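Local coordinates for DSBA-like thioredoxin domain-containing protein (Pseudomonas aeruginosa PAO1, PDB 5HFI) that is a cytosolic disulfide reductase of the thioredoxin superfamily that binds glutathione and probably exchanges thiols and disulfides through a CxxC motif, at residues 7-13 / 36-42; 19-25 / 72-77; 43-47 / 93-97. All coordinates share one frame; numbering follows the deposited sequence. Where two conformers were deposited one is given.

Contact 1 of 3, residues 7-13 / 36-42; sequences LTLHYLY and LDVRLHG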
loop_
_atom_site.group_PDB
_atom_site.type_symbol
_atom_site.label_atom_id
_atom_site.label_comp_id
_atom_site.label_asym_id
_atom_site.label_seq_id
_atom_site.Cartn_x
_atom_site.Cartn_y
_atom_site.Cartn_z
ATOM N N LEU A 7 13.803 -12.760 11.367
ATOM C CA LEU A 7 13.928 -12.084 10.082
ATOM C C LEU A 7 12.641 -11.342 9.741
ATOM O O LEU A 7 11.566 -11.940 9.690
ATOM C CB LEU A 7 14.278 -13.087 8.980
ATOM C CG LEU A 7 14.717 -12.469 7.652
ATOM C CD1 LEU A 7 15.941 -11.618 7.868
ATOM C CD2 LEU A 7 15.010 -13.541 6.624
ATOM N N THR A 8 12.757 -10.036 9.508
ATOM C CA THR A 8 11.605 -9.166 9.315
ATOM C C THR A 8 11.756 -8.381 8.020
ATOM O O THR A 8 12.803 -7.774 7.774
ATOM C CB THR A 8 11.443 -8.202 10.496
ATOM O OG1 THR A 8 11.182 -8.947 11.693
ATOM C CG2 THR A 8 10.300 -7.244 10.243
ATOM N N LEU A 9 10.709 -8.393 7.201
ATOM C CA LEU A 9 10.667 -7.621 5.968
ATOM C C LEU A 9 9.846 -6.361 6.206
ATOM O O LEU A 9 8.642 -6.440 6.470
ATOM C CB LEU A 9 10.067 -8.437 4.824
ATOM C CG LEU A 9 9.951 -7.685 3.496
ATOM C CD1 LEU A 9 11.331 -7.410 2.914
ATOM C CD2 LEU A 9 9.088 -8.451 2.507
ATOM N N HIS A 10 10.498 -5.208 6.122
ATOM C CA HIS A 10 9.820 -3.931 6.275
ATOM C C HIS A 10 9.414 -3.414 4.903
ATOM O O HIS A 10 10.227 -3.405 3.973
ATOM C CB HIS A 10 10.722 -2.922 6.983
ATOM C CG HIS A 10 11.121 -3.336 8.367
ATOM N ND1 HIS A 10 10.408 -2.968 9.488
ATOM C CD2 HIS A 10 12.162 -4.079 8.814
ATOM C CE1 HIS A 10 10.986 -3.471 10.564
ATOM N NE2 HIS A 10 12.054 -4.148 10.183
ATOM N N TYR A 11 8.158 -2.993 4.778
ATOM C CA TYR A 11 7.609 -2.503 3.517
ATOM C C TYR A 11 7.151 -1.063 3.713
ATOM O O TYR A 11 6.168 -0.810 4.419
ATOM C CB TYR A 11 6.459 -3.389 3.037
ATOM C CG TYR A 11 5.805 -2.929 1.747
ATOM C CD1 TYR A 11 4.439 -3.074 1.552
ATOM C CD2 TYR A 11 6.553 -2.352 0.728
ATOM C CE1 TYR A 11 3.832 -2.661 0.379
ATOM C CE2 TYR A 11 5.953 -1.934 -0.451
ATOM C CZ TYR A 11 4.592 -2.092 -0.616
ATOM O OH TYR A 11 3.984 -1.681 -1.779
ATOM N N LEU A 12 7.872 -0.127 3.101
ATOM C CA LEU A 12 7.477 1.276 3.064
ATOM C C LEU A 12 6.633 1.510 1.817
ATOM O O LEU A 12 7.112 1.318 0.693
ATOM C CB LEU A 12 8.706 2.184 3.065
ATOM C CG LEU A 12 9.410 2.390 4.406
ATOM C CD1 LEU A 12 10.876 2.727 4.192
ATOM C CD2 LEU A 12 8.714 3.495 5.190
ATOM N N TYR A 13 5.388 1.937 2.013
ATOM C CA TYR A 13 4.411 2.001 0.940
ATOM C C TYR A 13 3.621 3.298 1.037
ATOM O O TYR A 13 3.692 4.029 2.029
ATOM C CB TYR A 13 3.437 0.818 1.005
ATOM C CG TYR A 13 2.459 0.957 2.152
ATOM C CD1 TYR A 13 1.190 1.491 1.949
ATOM C CD2 TYR A 13 2.812 0.585 3.442
ATOM C CE1 TYR A 13 0.304 1.643 2.989
ATOM C CE2 TYR A 13 1.926 0.727 4.492
ATOM C CZ TYR A 13 0.673 1.259 4.258
ATOM O OH TYR A 13 -0.214 1.408 5.295
ATOM N N LEU A 36 8.918 -15.693 8.020
ATOM C CA LEU A 36 9.211 -14.304 7.695
ATOM C C LEU A 36 8.110 -13.406 8.244
ATOM O O LEU A 36 6.927 -13.622 7.964
ATOM C CB LEU A 36 9.342 -14.108 6.185
ATOM C CG LEU A 36 9.644 -12.684 5.714
ATOM C CD1 LEU A 36 11.045 -12.265 6.142
ATOM C CD2 LEU A 36 9.478 -12.561 4.205
ATOM N N ASP A 37 8.506 -12.408 9.027
ATOM C CA ASP A 37 7.593 -11.385 9.514
ATOM C C ASP A 37 7.606 -10.196 8.561
ATOM O O ASP A 37 8.667 -9.779 8.089
ATOM C CB ASP A 37 7.993 -10.941 10.921
ATOM C CG ASP A 37 7.117 -9.827 11.456
ATOM O OD1 ASP A 37 5.907 -9.821 11.150
ATOM O OD2 ASP A 37 7.641 -8.957 12.183
ATOM N N VAL A 38 6.422 -9.660 8.269
ATOM C CA VAL A 38 6.269 -8.540 7.344
ATOM C C VAL A 38 5.602 -7.387 8.085
ATOM O O VAL A 38 4.497 -7.546 8.618
ATOM C CB VAL A 38 5.455 -8.932 6.100
ATOM C CG1 VAL A 38 5.208 -7.711 5.226
ATOM C CG2 VAL A 38 6.173 -10.014 5.311
ATOM N N ARG A 39 6.268 -6.232 8.114
ATOM C CA ARG A 39 5.761 -5.023 8.757
ATOM C C ARG A 39 5.469 -3.969 7.700
ATOM O O ARG A 39 6.300 -3.721 6.818
ATOM C CB ARG A 39 6.768 -4.456 9.758
ATOM C CG ARG A 39 7.376 -5.469 10.692
ATOM C CD ARG A 39 6.553 -5.670 11.945
ATOM N NE ARG A 39 7.287 -6.473 12.918
ATOM C CZ ARG A 39 7.960 -5.965 13.944
ATOM N NH1 ARG A 39 7.991 -4.653 14.135
ATOM N NH2 ARG A 39 8.604 -6.769 14.779
ATOM N N LEU A 40 4.308 -3.330 7.806
ATOM C CA LEU A 40 3.909 -2.277 6.882
ATOM C C LEU A 40 4.207 -0.906 7.477
ATOM O O LEU A 40 3.942 -0.658 8.657
ATOM C CB LEU A 40 2.420 -2.380 6.538
ATOM C CG LEU A 40 2.002 -3.234 5.333
ATOM C CD1 LEU A 40 2.681 -4.591 5.310
ATOM C CD2 LEU A 40 0.492 -3.406 5.301
ATOM N N HIS A 41 4.758 -0.018 6.651
ATOM C CA HIS A 41 5.076 1.352 7.057
ATOM C C HIS A 41 4.521 2.313 6.014
ATOM O O HIS A 41 5.107 2.469 4.938
ATOM C CB HIS A 41 6.577 1.556 7.215
ATOM C CG HIS A 41 7.243 0.542 8.087
ATOM N ND1 HIS A 41 7.436 0.734 9.438
ATOM C CD2 HIS A 41 7.789 -0.663 7.796
ATOM C CE1 HIS A 41 8.060 -0.315 9.945
ATOM N NE2 HIS A 41 8.283 -1.177 8.970
ATOM N N GLY A 42 3.406 2.966 6.336
ATOM C CA GLY A 42 2.848 3.964 5.441
ATOM C C GLY A 42 3.605 5.274 5.559
ATOM O O GLY A 42 3.783 5.807 6.659
#

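Contact 2 of 3, residues 19-25 / 72-77; sequences WCYGASP and LTGQPF. With GSH (glutathione), chain B.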
loop_
_atom_site.group_PDB
_atom_site.type_symbol
_atom_site.label_atom_id
_atom_site.label_comp_id
_atom_site.label_asym_id
_atom_site.label_seq_id
_atom_site.Cartn_x
_atom_site.Cartn_y
_atom_site.Cartn_z
ATOM N N TRP A 19 3.478 2.544 -8.212
ATOM C CA TRP A 19 4.488 1.495 -8.167
ATOM C C TRP A 19 4.288 0.571 -6.973
ATOM O O TRP A 19 4.662 -0.604 -7.037
ATOM C CB TRP A 19 5.885 2.111 -8.162
ATOM C CG TRP A 19 6.300 2.546 -9.525
ATOM C CD1 TRP A 19 6.449 3.826 -9.970
ATOM C CD2 TRP A 19 6.591 1.695 -10.639
ATOM N NE1 TRP A 19 6.829 3.824 -11.292
ATOM C CE2 TRP A 19 6.922 2.528 -11.725
ATOM C CE3 TRP A 19 6.609 0.308 -10.820
ATOM C CZ2 TRP A 19 7.269 2.020 -12.975
ATOM C CZ3 TRP A 19 6.953 -0.195 -12.064
ATOM C CH2 TRP A 19 7.278 0.660 -13.124
ATOM N N CYS A 20 3.698 1.070 -5.884
ATOM C CA CYS A 20 3.333 0.175 -4.791
ATOM C C CYS A 20 2.271 -0.818 -5.237
ATOM O O CYS A 20 2.332 -2.002 -4.888
ATOM C CB CYS A 20 2.851 0.974 -3.582
ATOM S SG CYS A 20 4.186 1.829 -2.724
ATOM N N TYR A 21 1.296 -0.355 -6.025
ATOM C CA TYR A 21 0.321 -1.268 -6.608
ATOM C C TYR A 21 0.999 -2.259 -7.545
ATOM O O TYR A 21 0.642 -3.443 -7.576
ATOM C CB TYR A 21 -0.759 -0.472 -7.338
ATOM C CG TYR A 21 -1.808 -1.320 -8.022
ATOM C CD1 TYR A 21 -2.557 -2.246 -7.309
ATOM C CD2 TYR A 21 -2.066 -1.175 -9.380
ATOM C CE1 TYR A 21 -3.524 -3.015 -7.931
ATOM C CE2 TYR A 21 -3.029 -1.938 -10.011
ATOM C CZ TYR A 21 -3.755 -2.858 -9.282
ATOM O OH TYR A 21 -4.717 -3.618 -9.909
ATOM N N GLY A 22 1.993 -1.797 -8.307
ATOM C CA GLY A 22 2.771 -2.711 -9.123
ATOM C C GLY A 22 3.506 -3.753 -8.304
ATOM O O GLY A 22 3.760 -4.859 -8.785
ATOM N N ALA A 23 3.840 -3.426 -7.057
ATOM C CA ALA A 23 4.519 -4.351 -6.162
ATOM C C ALA A 23 3.562 -5.143 -5.280
ATOM O O ALA A 23 4.020 -5.909 -4.430
ATOM C CB ALA A 23 5.514 -3.594 -5.277
ATOM N N SER A 24 2.249 -4.975 -5.446
ATOM C CA SER A 24 1.309 -5.739 -4.634
ATOM C C SER A 24 1.540 -7.248 -4.720
ATOM O O SER A 24 1.427 -7.915 -3.678
ATOM C CB SER A 24 -0.129 -5.383 -5.033
ATOM O OG SER A 24 -1.063 -5.922 -4.104
ATOM N N PRO A 25 1.860 -7.838 -5.876
ATOM C CA PRO A 25 2.161 -9.281 -5.862
ATOM C C PRO A 25 3.401 -9.624 -5.057
ATOM O O PRO A 25 3.506 -10.748 -4.548
ATOM C CB PRO A 25 2.327 -9.629 -7.352
ATOM C CG PRO A 25 1.715 -8.505 -8.093
ATOM C CD PRO A 25 1.902 -7.301 -7.247
ATOM N N LEU A 72 4.890 -3.675 -17.115
ATOM C CA LEU A 72 5.998 -4.281 -16.384
ATOM C C LEU A 72 5.527 -5.361 -15.417
ATOM O O LEU A 72 6.180 -6.402 -15.284
ATOM C CB LEU A 72 6.773 -3.203 -15.625
ATOM C CG LEU A 72 8.017 -3.631 -14.837
ATOM C CD1 LEU A 72 8.894 -4.590 -15.633
ATOM C CD2 LEU A 72 8.808 -2.420 -14.386
ATOM N N THR A 73 4.408 -5.137 -14.732
ATOM C CA THR A 73 3.979 -6.008 -13.647
ATOM C C THR A 73 2.763 -6.861 -13.977
ATOM O O THR A 73 2.455 -7.783 -13.214
ATOM C CB THR A 73 3.663 -5.182 -12.390
ATOM O OG1 THR A 73 2.536 -4.331 -12.644
ATOM C CG2 THR A 73 4.857 -4.325 -12.009
ATOM N N GLY A 74 2.062 -6.580 -15.072
ATOM C CA GLY A 74 0.813 -7.265 -15.338
ATOM C C GLY A 74 -0.337 -6.868 -14.441
ATOM O O GLY A 74 -1.405 -7.480 -14.523
ATOM N N GLN A 75 -0.155 -5.865 -13.588
ATOM C CA GLN A 75 -1.226 -5.444 -12.700
ATOM C C GLN A 75 -2.341 -4.773 -13.500
ATOM O O GLN A 75 -2.065 -3.991 -14.417
ATOM C CB GLN A 75 -0.695 -4.492 -11.630
ATOM C CG GLN A 75 0.049 -5.184 -10.489
ATOM C CD GLN A 75 -0.880 -5.951 -9.561
ATOM O OE1 GLN A 75 -1.310 -5.432 -8.530
ATOM N NE2 GLN A 75 -1.183 -7.193 -9.915
ATOM N N PRO A 76 -3.602 -5.062 -13.189
ATOM C CA PRO A 76 -4.712 -4.532 -13.985
ATOM C C PRO A 76 -5.180 -3.157 -13.536
ATOM O O PRO A 76 -5.175 -2.810 -12.354
ATOM C CB PRO A 76 -5.814 -5.574 -13.755
ATOM C CG PRO A 76 -5.564 -6.045 -12.362
ATOM C CD PRO A 76 -4.061 -6.034 -12.180
ATOM N N PHE A 77 -5.613 -2.373 -14.521
ATOM C CA PHE A 77 -6.207 -1.065 -14.290
ATOM C C PHE A 77 -7.565 -1.032 -14.979
ATOM O O PHE A 77 -7.679 -1.425 -16.144
ATOM C CB PHE A 77 -5.301 0.057 -14.810
ATOM C CG PHE A 77 -3.987 0.171 -14.079
ATOM C CD1 PHE A 77 -3.807 1.130 -13.095
ATOM C CD2 PHE A 77 -2.931 -0.677 -14.378
ATOM C CE1 PHE A 77 -2.604 1.242 -12.423
ATOM C CE2 PHE A 77 -1.726 -0.574 -13.707
ATOM C CZ PHE A 77 -1.563 0.389 -12.728
HETATM N N1 GSH B . 9.963 1.902 -8.208
HETATM C CA1 GSH B . 9.908 2.744 -9.391
HETATM C C1 GSH B . 11.079 2.420 -10.314
HETATM O O11 GSH B . 11.700 3.352 -10.891
HETATM O O12 GSH B . 11.425 1.222 -10.498
HETATM C CB1 GSH B . 9.978 4.210 -8.970
HETATM C CG1 GSH B . 9.266 4.370 -7.632
HETATM C CD1 GSH B . 8.644 5.759 -7.525
HETATM O OE1 GSH B . 8.994 6.629 -8.252
HETATM N N2 GSH B . 7.616 6.008 -6.531
HETATM C CA2 GSH B . 7.021 7.326 -6.415
HETATM C C2 GSH B . 7.893 8.151 -5.468
HETATM O O2 GSH B . 8.033 7.809 -4.340
HETATM C CB2 GSH B . 5.602 7.215 -5.853
HETATM S SG2 GSH B . 4.654 5.907 -6.693
HETATM N N3 GSH B . 8.561 9.347 -5.949
HETATM C CA3 GSH B . 9.397 10.128 -5.055
HETATM C C3 GSH B . 8.539 10.755 -3.959
HETATM O O31 GSH B . 8.897 10.669 -2.754
HETATM O O32 GSH B . 7.476 11.355 -4.261
#

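Contact 3 of 3, residues 43-47 / 93-97; sequences GGMMT and FDSAP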
loop_
_atom_site.group_PDB
_atom_site.type_symbol
_atom_site.label_atom_id
_atom_site.label_comp_id
_atom_site.label_asym_id
_atom_site.label_seq_id
_atom_site.Cartn_x
_atom_site.Cartn_y
_atom_site.Cartn_z
ATOM N N GLY A 43 4.051 5.799 4.417
ATOM C CA GLY A 43 4.886 6.985 4.401
ATOM C C GLY A 43 4.169 8.305 4.244
ATOM O O GLY A 43 4.786 9.357 4.436
ATOM N N GLY A 44 2.884 8.286 3.899
ATOM C CA GLY A 44 2.130 9.514 3.737
ATOM C C GLY A 44 2.596 10.347 2.563
ATOM O O GLY A 44 3.028 11.492 2.736
ATOM N N MET A 45 2.509 9.779 1.359
ATOM C CA MET A 45 2.996 10.470 0.170
ATOM C C MET A 45 2.183 11.728 -0.110
ATOM O O MET A 45 2.745 12.806 -0.342
ATOM C CB MET A 45 2.963 9.523 -1.031
ATOM C CG MET A 45 3.383 10.151 -2.348
ATOM S SD MET A 45 3.439 8.935 -3.679
ATOM C CE MET A 45 1.718 8.895 -4.177
ATOM N N MET A 46 0.858 11.615 -0.089
ATOM C CA MET A 46 -0.042 12.718 -0.423
ATOM C C MET A 46 -0.835 13.104 0.824
ATOM O O MET A 46 -1.992 12.715 0.990
ATOM C CB MET A 46 -0.958 12.328 -1.588
ATOM C CG MET A 46 -0.225 11.628 -2.722
ATOM S SD MET A 46 -1.264 11.281 -4.152
ATOM C CE MET A 46 -1.370 12.904 -4.892
ATOM N N THR A 47 -0.201 13.883 1.698
ATOM C CA THR A 47 -0.857 14.378 2.905
ATOM C C THR A 47 -0.771 15.900 2.995
ATOM O O THR A 47 0.291 16.486 2.786
ATOM C CB THR A 47 -0.244 13.765 4.179
ATOM O OG1 THR A 47 1.149 14.093 4.249
ATOM C CG2 THR A 47 -0.409 12.251 4.178
ATOM N N PHE A 93 -7.099 12.931 -3.868
ATOM C CA PHE A 93 -6.067 11.929 -3.614
ATOM C C PHE A 93 -5.409 12.281 -2.286
ATOM O O PHE A 93 -4.511 13.123 -2.222
ATOM C CB PHE A 93 -5.062 11.865 -4.759
ATOM C CG PHE A 93 -5.527 11.037 -5.926
ATOM C CD1 PHE A 93 -6.878 10.839 -6.160
ATOM C CD2 PHE A 93 -4.611 10.439 -6.777
ATOM C CE1 PHE A 93 -7.307 10.075 -7.228
ATOM C CE2 PHE A 93 -5.035 9.674 -7.847
ATOM C CZ PHE A 93 -6.383 9.492 -8.072
ATOM N N ASP A 94 -5.880 11.639 -1.220
ATOM C CA ASP A 94 -5.422 11.865 0.144
ATOM C C ASP A 94 -4.922 10.538 0.690
ATOM O O ASP A 94 -5.699 9.586 0.814
ATOM C CB ASP A 94 -6.564 12.417 1.006
ATOM C CG ASP A 94 -6.104 12.892 2.377
ATOM O OD1 ASP A 94 -6.913 13.549 3.078
ATOM O OD2 ASP A 94 -4.946 12.602 2.760
ATOM N N SER A 95 -3.630 10.473 1.021
ATOM C CA SER A 95 -3.048 9.215 1.479
ATOM C C SER A 95 -3.406 8.890 2.922
ATOM O O SER A 95 -3.227 7.743 3.349
ATOM C CB SER A 95 -1.526 9.257 1.330
ATOM O OG SER A 95 -1.146 9.316 -0.035
ATOM N N ALA A 96 -3.910 9.869 3.681
ATOM C CA ALA A 96 -4.113 9.640 5.113
ATOM C C ALA A 96 -5.270 8.691 5.393
ATOM O O ALA A 96 -5.067 7.721 6.149
ATOM C CB ALA A 96 -4.280 10.979 5.841
ATOM N N PRO A 97 -6.473 8.878 4.854
ATOM C CA PRO A 97 -7.582 7.971 5.194
ATOM C C PRO A 97 -7.291 6.522 4.825
ATOM O O PRO A 97 -7.506 5.635 5.664
ATOM C CB PRO A 97 -8.776 8.545 4.412
ATOM C CG PRO A 97 -8.439 9.997 4.262
ATOM C CD PRO A 97 -6.952 10.029 4.056
#

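Contact 1 of 3, residues 7-13 / 36-42
An imidazole-imidazole hydrogen bond links His-10 and His-41 across two parallel strands, 8-13 and 37-42, the first beta-alpha-beta unit of the thioredoxin fold, in which 8-13 is an inner strand and 37-42 lies at the sheet edge. The rings meet rim to rim with planes 33° apart, and His-10 ND1 and His-41 NE2 are 2.8 Å apart; the proton cannot be assigned to one ring or the other. Both rings swing to the side opposite their own carbonyl carbon, at chi1 -61° and -52°, and His-41 lies two residues beyond Arg-39, the backbone partner of His-10, so the bond runs diagonally over the sheet. The other ring nitrogen of His-10, NE2, is taken by Glu-186 of strand 182-186, which should fix the rotation of the ring.

On the same face Arg-39 bends at its second torsion and runs back toward Asp-37, where NE forms a salt bridge with Asp-37 OD2 at 2.6 Å, on the syn side of the carboxylate. Thr-8 CG2 rests 3.4 Å from Arg-39 CG and lies over one face of the His-10 ring. Leu-12 lays CD2 on His-41 CB, 3.5 Å away.

The other face carries Leu-9, Tyr-11, Val-38 and Leu-40, all of which touch helix 24-30. The backbones are laced by six hydrogen bonds, from Asp-37 N to Leu-7 O through to Tyr-13 N to His-41 O. At the far end the Tyr-13 ring turns back over the neighbouring strand, and Gly-42 CA makes a CH-pi contact over its face, 3.8 Å from the centroid.

Contact 2 of 3, residues 19-25 / 72-77
A carbonyl takes the phenol of Tyr-21: its OH donates to Pro-76 O over 2.6 Å, approaching a lone pair within the carbonyl plane. The ring leaves the helix with CG opposite the backbone N (chi1 178°), reaching the turn after helix 64-73. There its edge points into the face of Phe-77 in a T-shaped stack, centroids 5.3 Å apart and planes at 85°. Gln-75, bent at its second torsion, brings the end of its amide over one face of the tyrosine, planes 47° apart; its CG comes 3.9 Å from Gly-22 CA and the amide meets the Pro-25 ring. Thr-73 sets CG2 3.4 Å from Gly-22 O; its OG1 accepts from Gln-75 N in an ST turn and is also hydrogen-bonded to Ile-69 O, one turn back in the helix.

One residue before Thr-73, Leu-72 sets CD2 at the Trp-19 indole rim, near its plane, 3.7 Å from CH2. Glutathione lies over a face of that indole, its CA1 3.6 Å from Trp-19 CG. The CxxC helix 18-22 and the start of helix 24-30 thus pack on helix 64-73 and its following turn, beside the glutathione site of a DsbA-like thioredoxin domain.

Contact 3 of 3, residues 43-47 / 93-97
Met-46 and Ser-95 grip each other by two hydrogen bonds in opposite directions. Ser-95 N donates almost straight, at 175°, to Met-46 O over 2.8 Å, and Met-46 N returns a bond to Ser-95 OG at 3.1 Å. The hydroxyl can do this because OG sits beside its own backbone N, at chi1 -66°, which also brings it 3.4 Å from Met-46 CB. Asp-14 OD1 is a second partner of the same OG, and Asp-14 OD2 takes Met-45 N, so one carboxylate braces both segments.

The loop leaving strand 37-42 is thereby fastened to the start of helix 96-109, part of the helical region inserted between strands 37-42 and 182-186 of the thioredoxin fold, as in DsbA-like proteins. Asp-94 caps that helix: its OD2 accepts from Ala-96 N at 3.1 Å, the donor lying above the carboxylate plane. Next to Met-46, Met-45 touches the bound glutathione.

The Met-46 side chain lies next to that of Phe-93, the two running in a common direction. Bent at its third torsion, it lays CE 3.8 Å from Phe-93 CB, with SD at the ring edge near its plane. Leu-58 of helix 56-59 touches both, and His-123 meets the Phe-93 ring edge-to-face.

From the N terminus, strand 8-13 leads through a short loop to the CxxC helix 18-22, and helix 24-30 then leads back to strand 37-42, where contact 1 closes the first loop. Residues 19-25 lie within that loop but find their partner only at 72-77, so contacts 1 and 2 cross. Their residues touch as well, Tyr-11 OH lying 3.4 Å from Cys-20 CB. Contact 3 opens directly after strand 37-42, with Gly-43 N 3.0 Å from Tyr-13 O, a probable hydrogen bond, and closes at 93-97; it follows contact 1 in series and crosses contact 2. Together they tie the sheet edge, the CxxC helix, helix 64-73 and the start of helix 96-109.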